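Local coordinates for flavin-dependent thymidylate synthase (Thermus thermophilus, PDB 6J61), which probably catalyses the reductive methylation of dUMP to dTMP, using methylenetetrahydrofolate as methyl donor and NADPH and FADH2 as reductant, at residues A[13-18]-A[197-202]; A[81-86]-A[177-182]; A[244-249]-A[258-263]. All coordinates share one frame; numbering follows the deposited sequence.

Interaction 1: residues A[13-18]-A[197-202]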
loop_
_atom_site.group_PDB
_atom_site.type_symbol
_atom_site.label_atom_id
_atom_site.label_comp_id
_atom_site.label_asym_id
_atom_site.label_seq_id
_atom_site.Cartn_x
_atom_site.Cartn_y
_atom_site.Cartn_z
ATOM N N GLY A 13 30.027 -1.404 -0.662
ATOM C CA GLY A 13 28.674 -1.884 -0.882
ATOM C C GLY A 13 28.475 -2.742 -2.122
ATOM O O GLY A 13 29.425 -3.077 -2.817
ATOM N N PHE A 14 27.228 -3.109 -2.398
ATOM C CA PHE A 14 26.924 -3.921 -3.570
ATOM C C PHE A 14 25.424 -4.120 -3.802
ATOM O O PHE A 14 24.595 -3.745 -2.977
ATOM C CB PHE A 14 27.627 -5.286 -3.464
ATOM C CG PHE A 14 27.177 -6.138 -2.290
ATOM C CD1 PHE A 14 25.988 -6.868 -2.347
ATOM C CD2 PHE A 14 27.961 -6.233 -1.139
ATOM C CE1 PHE A 14 25.588 -7.680 -1.279
ATOM C CE2 PHE A 14 27.568 -7.045 -0.064
ATOM C CZ PHE A 14 26.380 -7.770 -0.137
ATOM N N VAL A 15 25.093 -4.693 -4.950
ATOM C CA VAL A 15 23.722 -4.993 -5.319
ATOM C C VAL A 15 23.804 -6.363 -5.978
ATOM O O VAL A 15 24.577 -6.555 -6.921
ATOM C CB VAL A 15 23.161 -3.955 -6.328
ATOM C CG1 VAL A 15 21.808 -4.407 -6.841
ATOM C CG2 VAL A 15 23.020 -2.599 -5.663
ATOM N N ARG A 16 23.026 -7.315 -5.468
ATOM C CA ARG A 16 23.013 -8.681 -5.994
ATOM C C ARG A 16 21.582 -9.161 -6.286
ATOM O O ARG A 16 20.704 -9.068 -5.432
ATOM C CB ARG A 16 23.702 -9.621 -4.976
ATOM C CG ARG A 16 23.608 -11.128 -5.274
ATOM C CD ARG A 16 24.568 -11.952 -4.392
ATOM N NE ARG A 16 24.047 -12.204 -3.048
ATOM C CZ ARG A 16 23.078 -13.078 -2.774
ATOM N NH1 ARG A 16 22.524 -13.790 -3.748
ATOM N NH2 ARG A 16 22.648 -13.239 -1.531
ATOM N N LEU A 17 21.338 -9.663 -7.489
ATOM C CA LEU A 17 20.000 -10.153 -7.819
ATOM C C LEU A 17 19.787 -11.521 -7.169
ATOM O O LEU A 17 20.397 -12.504 -7.572
ATOM C CB LEU A 17 19.814 -10.281 -9.334
ATOM C CG LEU A 17 18.444 -10.850 -9.726
ATOM C CD1 LEU A 17 17.373 -9.850 -9.354
ATOM C CD2 LEU A 17 18.379 -11.157 -11.215
ATOM N N VAL A 18 18.920 -11.589 -6.168
ATOM C CA VAL A 18 18.677 -12.853 -5.496
ATOM C C VAL A 18 17.711 -13.714 -6.302
ATOM O O VAL A 18 18.038 -14.862 -6.622
ATOM C CB VAL A 18 18.179 -12.610 -4.052
ATOM C CG1 VAL A 18 17.793 -13.910 -3.379
ATOM C CG2 VAL A 18 19.292 -11.940 -3.260
ATOM N N ALA A 197 21.116 3.062 -7.697
ATOM C CA ALA A 197 20.046 2.974 -8.684
ATOM C C ALA A 197 20.637 2.592 -10.054
ATOM O O ALA A 197 20.007 1.879 -10.838
ATOM C CB ALA A 197 19.290 4.317 -8.756
ATOM N N ARG A 198 21.851 3.063 -10.336
ATOM C CA ARG A 198 22.508 2.744 -11.602
ATOM C C ARG A 198 22.766 1.235 -11.662
ATOM O O ARG A 198 22.498 0.573 -12.671
ATOM C CB ARG A 198 23.837 3.503 -11.744
ATOM C CG ARG A 198 23.704 5.010 -11.942
ATOM C CD ARG A 198 24.833 5.531 -12.841
ATOM N NE ARG A 198 25.592 6.641 -12.250
ATOM C CZ ARG A 198 25.269 7.931 -12.351
ATOM N NH1 ARG A 198 24.188 8.306 -13.032
ATOM N NH2 ARG A 198 26.034 8.854 -11.768
ATOM N N ALA A 199 23.284 0.698 -10.568
ATOM C CA ALA A 199 23.557 -0.723 -10.484
ATOM C C ALA A 199 22.281 -1.505 -10.799
ATOM O O ALA A 199 22.268 -2.403 -11.644
ATOM C CB ALA A 199 24.048 -1.061 -9.089
ATOM N N ILE A 200 21.204 -1.153 -10.113
ATOM C CA ILE A 200 19.941 -1.832 -10.312
ATOM C C ILE A 200 19.457 -1.695 -11.746
ATOM O O ILE A 200 19.020 -2.670 -12.361
ATOM C CB ILE A 200 18.879 -1.287 -9.335
ATOM C CG1 ILE A 200 19.273 -1.685 -7.915
ATOM C CG2 ILE A 200 17.490 -1.812 -9.694
ATOM C CD1 ILE A 200 18.293 -1.259 -6.871
ATOM N N ALA A 201 19.542 -0.478 -12.272
ATOM C CA ALA A 201 19.108 -0.205 -13.634
ATOM C C ALA A 201 19.820 -1.167 -14.584
ATOM O O ALA A 201 19.204 -1.762 -15.481
ATOM C CB ALA A 201 19.433 1.237 -13.994
ATOM N N GLU A 202 21.119 -1.331 -14.374
ATOM C CA GLU A 202 21.891 -2.228 -15.216
ATOM C C GLU A 202 21.316 -3.643 -15.181
ATOM O O GLU A 202 21.125 -4.273 -16.221
ATOM C CB GLU A 202 23.348 -2.255 -14.763
ATOM C CG GLU A 202 24.309 -2.540 -15.887
ATOM C CD GLU A 202 24.244 -1.481 -16.977
ATOM O OE1 GLU A 202 24.552 -0.301 -16.682
ATOM O OE2 GLU A 202 23.879 -1.831 -18.124
#
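Val-15 of strand segment 13-18 and Ala-199 of helical segment 197-202 bring their CA atoms to 6.7 Å, and no hydrogen bond joins the two backbones, so the helix lies against the strand through side chains alone. Val-15 points at the helix and divides its two methyls between neighbouring helical residues. Its CG2 comes up to the methyl of Ala-199, with Val-15 CG2 and Ala-199 CB 3.9 Å apart. With CG1 anti to the backbone N (chi1 172°), the other branch reaches along the helix to the methylene of Ile-200, where Val-15 CG1 and Ile-200 CG1 are also 3.9 Å apart. The valine and isoleucine side chains lie roughly perpendicular, so they meet at one place, whereas the short Ala-199 lets the helix come close to the base of the valine: Val-15 CB is 4.1 Å from Ala-199 CB. All three residues are buried, and every touching atom is carbon. Val-15 belongs to the second strand of the five-stranded antiparallel sheet, where its backbone pairs with Ile-7 and its side chain also meets Val-9 and Phe-68. Ala-199 rests on strand 6-9 as well, while Ile-200 packs against Leu-177 and Phe-180 of helix 174-184.

Interaction 2: residues A[81-86]-A[177-182]. With FAD (flavin-adenine dinucleotide), chain N; PO4 (phosphate ion), chain L.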
loop_
_atom_site.group_PDB
_atom_site.type_symbol
_atom_site.label_atom_id
_atom_site.label_comp_id
_atom_site.label_asym_id
_atom_site.label_seq_id
_atom_site.Cartn_x
_atom_site.Cartn_y
_atom_site.Cartn_z
ATOM N N PHE A 81 14.446 3.385 1.955
ATOM C CA PHE A 81 13.261 2.881 2.641
ATOM C C PHE A 81 12.047 3.803 2.594
ATOM O O PHE A 81 10.959 3.409 3.007
ATOM C CB PHE A 81 13.598 2.506 4.094
ATOM C CG PHE A 81 14.602 1.387 4.221
ATOM C CD1 PHE A 81 15.116 0.750 3.090
ATOM C CD2 PHE A 81 15.061 0.988 5.474
ATOM C CE1 PHE A 81 16.078 -0.268 3.207
ATOM C CE2 PHE A 81 16.021 -0.029 5.599
ATOM C CZ PHE A 81 16.527 -0.653 4.463
ATOM N N ARG A 82 12.236 5.018 2.085
ATOM C CA ARG A 82 11.138 5.976 1.956
ATOM C C ARG A 82 10.109 5.419 0.982
ATOM O O ARG A 82 8.977 5.890 0.929
ATOM C CB ARG A 82 11.643 7.324 1.427
ATOM C CG ARG A 82 12.438 8.146 2.428
ATOM C CD ARG A 82 11.565 8.609 3.585
ATOM N NE ARG A 82 12.346 9.154 4.698
ATOM C CZ ARG A 82 13.203 10.163 4.588
ATOM N NH1 ARG A 82 13.395 10.747 3.410
ATOM N NH2 ARG A 82 13.873 10.578 5.654
ATOM N N HIS A 83 10.532 4.429 0.201
ATOM C CA HIS A 83 9.691 3.765 -0.785
ATOM C C HIS A 83 8.977 2.628 -0.074
ATOM O O HIS A 83 9.562 1.580 0.226
ATOM C CB HIS A 83 10.549 3.241 -1.936
ATOM C CG HIS A 83 11.265 4.323 -2.683
ATOM N ND1 HIS A 83 10.776 4.873 -3.848
ATOM C CD2 HIS A 83 12.406 4.997 -2.402
ATOM C CE1 HIS A 83 11.583 5.838 -4.251
ATOM N NE2 HIS A 83 12.579 5.935 -3.391
ATOM N N ARG A 84 7.695 2.857 0.175
ATOM C CA ARG A 84 6.840 1.944 0.904
ATOM C C ARG A 84 6.283 0.755 0.148
ATOM O O ARG A 84 5.833 -0.206 0.771
ATOM C CB ARG A 84 5.681 2.744 1.505
ATOM C CG ARG A 84 6.114 3.804 2.508
ATOM C CD ARG A 84 5.037 4.865 2.693
ATOM N NE ARG A 84 4.805 5.605 1.451
ATOM C CZ ARG A 84 3.976 6.639 1.325
ATOM N NH1 ARG A 84 3.286 7.070 2.370
ATOM N NH2 ARG A 84 3.832 7.233 0.144
ATOM N N THR A 85 6.310 0.806 -1.177
ATOM C CA THR A 85 5.744 -0.272 -1.979
ATOM C C THR A 85 6.617 -1.515 -2.083
ATOM O O THR A 85 6.318 -2.426 -2.849
ATOM C CB THR A 85 5.414 0.213 -3.409
ATOM O OG1 THR A 85 6.601 0.739 -4.019
ATOM C CG2 THR A 85 4.320 1.292 -3.382
ATOM N N ALA A 86 7.688 -1.564 -1.311
ATOM C CA ALA A 86 8.564 -2.714 -1.361
ATOM C C ALA A 86 8.560 -3.537 -0.066
ATOM O O ALA A 86 8.036 -3.113 0.960
ATOM C CB ALA A 86 9.983 -2.258 -1.687
ATOM N N LEU A 177 9.597 -0.538 -9.275
ATOM C CA LEU A 177 11.040 -0.464 -9.344
ATOM C C LEU A 177 11.372 0.625 -10.359
ATOM O O LEU A 177 12.326 1.363 -10.181
ATOM C CB LEU A 177 11.619 -1.824 -9.759
ATOM C CG LEU A 177 13.141 -1.984 -9.844
ATOM C CD1 LEU A 177 13.800 -1.509 -8.558
ATOM C CD2 LEU A 177 13.476 -3.439 -10.120
ATOM N N PHE A 178 10.577 0.733 -11.420
ATOM C CA PHE A 178 10.807 1.775 -12.425
ATOM C C PHE A 178 10.613 3.142 -11.774
ATOM O O PHE A 178 11.346 4.098 -12.053
ATOM C CB PHE A 178 9.831 1.644 -13.600
ATOM C CG PHE A 178 10.253 0.642 -14.644
ATOM C CD1 PHE A 178 11.578 0.526 -15.018
ATOM C CD2 PHE A 178 9.307 -0.154 -15.285
ATOM C CE1 PHE A 178 11.963 -0.372 -16.016
ATOM C CE2 PHE A 178 9.680 -1.048 -16.282
ATOM C CZ PHE A 178 11.013 -1.157 -16.650
ATOM N N HIS A 179 9.604 3.222 -10.912
ATOM C CA HIS A 179 9.306 4.440 -10.180
ATOM C C HIS A 179 10.558 4.815 -9.377
ATOM O O HIS A 179 11.034 5.950 -9.421
ATOM C CB HIS A 179 8.131 4.188 -9.236
ATOM C CG HIS A 179 7.707 5.391 -8.454
ATOM N ND1 HIS A 179 7.050 6.459 -9.027
ATOM C CD2 HIS A 179 7.828 5.686 -7.137
ATOM C CE1 HIS A 179 6.781 7.358 -8.096
ATOM N NE2 HIS A 179 7.242 6.914 -6.941
ATOM N N PHE A 180 11.086 3.835 -8.653
ATOM C CA PHE A 180 12.282 4.001 -7.827
ATOM C C PHE A 180 13.454 4.531 -8.649
ATOM O O PHE A 180 14.170 5.452 -8.237
ATOM C CB PHE A 180 12.662 2.649 -7.201
ATOM C CG PHE A 180 13.977 2.660 -6.477
ATOM C CD1 PHE A 180 14.103 3.279 -5.245
ATOM C CD2 PHE A 180 15.091 2.061 -7.036
ATOM C CE1 PHE A 180 15.317 3.301 -4.580
ATOM C CE2 PHE A 180 16.307 2.082 -6.378
ATOM C CZ PHE A 180 16.418 2.704 -5.144
ATOM N N LEU A 181 13.647 3.933 -9.813
ATOM C CA LEU A 181 14.727 4.313 -10.697
ATOM C C LEU A 181 14.573 5.724 -11.239
ATOM O O LEU A 181 15.546 6.465 -11.304
ATOM C CB LEU A 181 14.816 3.311 -11.833
ATOM C CG LEU A 181 15.258 1.918 -11.389
ATOM C CD1 LEU A 181 15.209 0.951 -12.578
ATOM C CD2 LEU A 181 16.659 2.002 -10.828
ATOM N N LYS A 182 13.352 6.087 -11.623
ATOM C CA LYS A 182 13.065 7.417 -12.144
ATOM C C LYS A 182 13.428 8.482 -11.114
ATOM O O LYS A 182 13.963 9.531 -11.465
ATOM C CB LYS A 182 11.582 7.531 -12.510
ATOM C CG LYS A 182 11.125 8.911 -12.970
ATOM C CD LYS A 182 11.905 9.392 -14.190
ATOM C CE LYS A 182 11.556 10.845 -14.566
ATOM N NZ LYS A 182 12.440 11.407 -15.639
HETATM P PA FAD N . 6.688 4.695 -2.752
HETATM O O1A FAD N . 6.936 4.810 -1.294
HETATM O O2A FAD N . 7.295 3.296 -3.290
HETATM O O5B FAD N . 5.102 4.720 -3.000
HETATM C C5B FAD N . 4.836 4.799 -4.403
HETATM C C4B FAD N . 3.382 5.229 -4.557
HETATM O O4B FAD N . 2.529 4.235 -3.947
HETATM C C3B FAD N . 3.119 6.531 -3.819
HETATM O O3B FAD N . 3.383 7.693 -4.606
HETATM C C2B FAD N . 1.660 6.413 -3.403
HETATM O O2B FAD N . 0.808 6.906 -4.445
HETATM C C1B FAD N . 1.482 4.892 -3.144
HETATM N N9A FAD N . 1.606 4.513 -1.703
HETATM C C8A FAD N . 2.458 3.568 -1.182
HETATM N N7A FAD N . 2.314 3.474 0.112
HETATM C C5A FAD N . 1.365 4.340 0.523
HETATM C C6A FAD N . 0.787 4.681 1.783
HETATM N N6A FAD N . 1.207 4.052 2.940
HETATM N N1A FAD N . -0.178 5.629 1.826
HETATM C C2A FAD N . -0.597 6.251 0.713
HETATM N N3A FAD N . -0.082 5.964 -0.493
HETATM C C4A FAD N . 0.888 5.030 -0.635
HETATM N N1 FAD N . 10.987 13.124 2.236
HETATM C C2 FAD N . 11.038 13.672 3.461
HETATM O O2 FAD N . 10.625 13.021 4.404
HETATM N N3 FAD N . 11.524 14.915 3.698
HETATM C C4 FAD N . 12.008 15.718 2.683
HETATM O O4 FAD N . 12.442 16.837 2.915
HETATM C C4X FAD N . 11.975 15.166 1.288
HETATM N N5 FAD N . 12.407 15.845 0.226
HETATM C C5X FAD N . 12.364 15.323 -1.034
HETATM C C6 FAD N . 12.836 16.100 -2.149
HETATM C C7 FAD N . 12.795 15.580 -3.440
HETATM C C7M FAD N . 13.303 16.437 -4.585
HETATM C C8 FAD N . 12.282 14.258 -3.678
HETATM C C8M FAD N . 12.229 13.679 -5.075
HETATM C C9 FAD N . 11.814 13.474 -2.608
HETATM C C9A FAD N . 11.840 13.981 -1.265
HETATM N N10 FAD N . 11.366 13.212 -0.148
HETATM C C10 FAD N . 11.420 13.778 1.131
HETATM C "C1'" FAD N . 10.824 11.838 -0.302
HETATM C "C2'" FAD N . 9.367 11.795 -0.833
HETATM O "O2'" FAD N . 8.501 12.585 -0.013
HETATM C "C3'" FAD N . 8.865 10.330 -0.873
HETATM O "O3'" FAD N . 8.764 9.810 0.465
HETATM C "C4'" FAD N . 9.824 9.427 -1.714
HETATM O "O4'" FAD N . 10.249 10.111 -2.909
HETATM C "C5'" FAD N . 9.118 8.131 -2.108
HETATM O "O5'" FAD N . 8.228 8.422 -3.184
HETATM P P FAD N . 6.958 7.433 -3.113
HETATM O O1P FAD N . 6.362 7.449 -1.746
HETATM O O2P FAD N . 5.892 7.952 -4.189
HETATM O O3P FAD N . 7.461 5.914 -3.545
HETATM P P PO4 L . 17.498 12.508 4.039
HETATM O O1 PO4 L . 18.644 11.625 3.699
HETATM O O2 PO4 L . 17.824 13.287 5.260
HETATM O O3 PO4 L . 16.294 11.679 4.289
HETATM O O4 PO4 L . 17.231 13.434 2.908
#
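The imidazole of His-83 is sandwiched between Phe-180 and the bound FAD: Phe-180 CD1 stands over the centre of one face, FAD C5' lies off toward the rim of the other, and His-179 CD2 is at the edge. With CG anti to the carbonyl carbon (chi1 -62°), His-83 meets the phenyl edge in a T-shaped stack, centroids 5.0 Å apart and planes at 78°. Its NE2 is hydrogen-bonded to Arg-184 NE, which is likely to limit the ring's rotation. Both segments hold the FAD pyrophosphate: Arg-84 N lies 2.6 Å from FAD O1A, Thr-85 OG1 2.7 Å from FAD O2A, and His-179 NE2 3.2 Å from FAD O2P. The Arg-84 guanidinium stacks on the adenine, and its NH2 bonds FAD O1P. Replacing Arg-84 by alanine would remove that guanidinium and is likely to leave O1P short of a donor and Glu-62 of the fourth subunit without its salt-bridge mate. Arg-82, salt-bridged to Glu-90 of the third subunit, holds a phosphate, probably from the crystallisation liquor, at the predicted dUMP site. Residues 82-86 open the predicted ThyX motif; their loop links helix 74-80 to strand 87-90 and faces helix 174-184, whose Phe-180 stacks on Trp-80 and whose Leu-181 packs against Trp-212 of helix 209-220.

Interaction 3: residues A[244-249]-A[258-263]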
loop_
_atom_site.group_PDB
_atom_site.type_symbol
_atom_site.label_atom_id
_atom_site.label_comp_id
_atom_site.label_asym_id
_atom_site.label_seq_id
_atom_site.Cartn_x
_atom_site.Cartn_y
_atom_site.Cartn_z
ATOM N N LYS A 244 5.358 16.294 -39.140
ATOM C CA LYS A 244 6.468 15.991 -40.035
ATOM C C LYS A 244 7.744 15.759 -39.229
ATOM O O LYS A 244 8.411 14.739 -39.400
ATOM C CB LYS A 244 6.684 17.118 -41.057
ATOM C CG LYS A 244 5.681 17.104 -42.208
ATOM C CD LYS A 244 6.011 18.139 -43.280
ATOM C CE LYS A 244 4.999 18.071 -44.427
ATOM N NZ LYS A 244 5.198 19.125 -45.471
ATOM N N ALA A 245 8.065 16.698 -38.342
ATOM C CA ALA A 245 9.260 16.588 -37.509
ATOM C C ALA A 245 9.322 15.249 -36.768
ATOM O O ALA A 245 10.386 14.636 -36.670
ATOM C CB ALA A 245 9.312 17.742 -36.511
ATOM N N LEU A 246 8.184 14.798 -36.248
ATOM C CA LEU A 246 8.131 13.534 -35.524
ATOM C C LEU A 246 8.377 12.341 -36.447
ATOM O O LEU A 246 9.311 11.559 -36.225
ATOM C CB LEU A 246 6.776 13.376 -34.821
ATOM C CG LEU A 246 6.457 14.383 -33.713
ATOM C CD1 LEU A 246 5.013 14.245 -33.305
ATOM C CD2 LEU A 246 7.368 14.165 -32.531
ATOM N N SER A 247 7.541 12.201 -37.477
ATOM C CA SER A 247 7.677 11.096 -38.430
ATOM C C SER A 247 9.083 11.102 -39.007
ATOM O O SER A 247 9.608 10.064 -39.414
ATOM C CB SER A 247 6.661 11.222 -39.568
ATOM O OG SER A 247 6.959 12.344 -40.377
ATOM N N SER A 248 9.684 12.287 -39.038
ATOM C CA SER A 248 11.035 12.433 -39.551
ATOM C C SER A 248 11.936 11.561 -38.708
ATOM O O SER A 248 12.893 10.979 -39.208
ATOM C CB SER A 248 11.508 13.880 -39.435
ATOM O OG SER A 248 10.595 14.768 -40.052
ATOM N N LEU A 249 11.613 11.472 -37.419
ATOM C CA LEU A 249 12.399 10.687 -36.478
ATOM C C LEU A 249 11.947 9.234 -36.365
ATOM O O LEU A 249 12.585 8.433 -35.684
ATOM C CB LEU A 249 12.393 11.376 -35.108
ATOM C CG LEU A 249 13.152 12.708 -35.110
ATOM C CD1 LEU A 249 13.111 13.352 -33.750
ATOM C CD2 LEU A 249 14.586 12.461 -35.525
ATOM N N GLU A 258 -0.926 10.175 -30.980
ATOM C CA GLU A 258 -0.871 10.468 -29.554
ATOM C C GLU A 258 0.055 11.642 -29.243
ATOM O O GLU A 258 -0.332 12.560 -28.524
ATOM C CB GLU A 258 -0.412 9.229 -28.786
ATOM C CG GLU A 258 -1.455 8.129 -28.704
ATOM C CD GLU A 258 -0.862 6.793 -28.273
ATOM O OE1 GLU A 258 0.219 6.789 -27.648
ATOM O OE2 GLU A 258 -1.481 5.746 -28.553
ATOM N N ALA A 259 1.270 11.607 -29.783
ATOM C CA ALA A 259 2.244 12.676 -29.555
ATOM C C ALA A 259 1.648 14.030 -29.927
ATOM O O ALA A 259 1.909 15.046 -29.278
ATOM C CB ALA A 259 3.513 12.421 -30.370
ATOM N N LEU A 260 0.853 14.041 -30.987
ATOM C CA LEU A 260 0.216 15.265 -31.428
ATOM C C LEU A 260 -0.907 15.602 -30.460
ATOM O O LEU A 260 -1.049 16.755 -30.040
ATOM C CB LEU A 260 -0.357 15.095 -32.836
ATOM C CG LEU A 260 0.625 14.904 -33.989
ATOM C CD1 LEU A 260 -0.149 14.656 -35.270
ATOM C CD2 LEU A 260 1.505 16.117 -34.120
ATOM N N GLU A 261 -1.698 14.591 -30.106
ATOM C CA GLU A 261 -2.822 14.787 -29.192
ATOM C C GLU A 261 -2.365 15.221 -27.798
ATOM O O GLU A 261 -3.172 15.651 -26.982
ATOM C CB GLU A 261 -3.677 13.510 -29.113
ATOM C CG GLU A 261 -4.305 13.116 -30.460
ATOM C CD GLU A 261 -5.265 11.926 -30.373
ATOM O OE1 GLU A 261 -4.842 10.834 -29.934
ATOM O OE2 GLU A 261 -6.450 12.077 -30.755
ATOM N N LYS A 262 -1.066 15.120 -27.539
ATOM C CA LYS A 262 -0.515 15.521 -26.250
ATOM C C LYS A 262 -0.308 17.031 -26.212
ATOM O O LYS A 262 -0.358 17.646 -25.149
ATOM C CB LYS A 262 0.838 14.858 -26.001
ATOM C CG LYS A 262 0.815 13.368 -25.734
ATOM C CD LYS A 262 2.240 12.914 -25.443
ATOM C CE LYS A 262 2.358 11.431 -25.195
ATOM N NZ LYS A 262 3.786 11.132 -24.949
ATOM N N VAL A 263 -0.057 17.611 -27.381
ATOM C CA VAL A 263 0.186 19.041 -27.510
ATOM C C VAL A 263 -1.046 19.827 -27.970
ATOM O O VAL A 263 -1.277 20.951 -27.526
ATOM C CB VAL A 263 1.344 19.299 -28.517
ATOM C CG1 VAL A 263 1.376 20.770 -28.931
ATOM C CG2 VAL A 263 2.674 18.895 -27.894
#
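Leu-246 packing on Ala-259 and Leu-260 makes a small helix-to-helix contact between the last two modelled helices, 239-249 and 253-263, which follow each other in the chain with only a short connection between them. The contact's centre lies about 29 Å from the centre of the chain, and its place at the C-terminal end is consistent with the extra C-terminal domain that distinguishes this enzyme. One methyl, Leu-246 CD1, makes both contacts. Leu-246 points at the opposing helix and, with CG anti to the carbonyl carbon (chi1 -65°) and an extended second torsion, sends its CD1 forward to the methyl of Ala-259, where Leu-246 CD1 and Ala-259 CB are 3.8 Å apart. Leu-246 CD1 also lies 4.1 Å from Leu-260 CD2. Leu-260 leaves its helix at an angle to the contact, but its end turns back toward it, and the two leucine side chains run antiparallel alongside each other. The helices stay apart, their nearest CA atoms, of Leu-246 and Ala-259, at 8.4 Å, and the leucine spans the gap to the Ala-259 methyl. Leu-246 also packs on Ala-232 of the fourth subunit, and Glu-258 forms a salt bridge to Arg-54. Across the two segments there is neither hydrogen bond nor ion pair, so the contact rests on dispersion and the burial of hydrocarbon, while charged residues such as Glu-258 and Lys-262 find their partners outside it.

From the N terminus, strand segment 13-18 comes first, and interaction 1 closes a long loop when segment 197-202 returns to it 179 residues later. Within that span lies interaction 2, where loop 81-86 meets helix segment 177-182, so the smaller closure is contained in the larger. The two touch, their centres 14 Å apart, because helix 174-184 and helix 191-207 are consecutive and pack together: one faces the cofactor loop, the other the sheet. Interaction 3 follows in series, joining two neighbouring helices at the C-terminal end; its centre is about 31 Å from that of interaction 2, and it touches neither of the others.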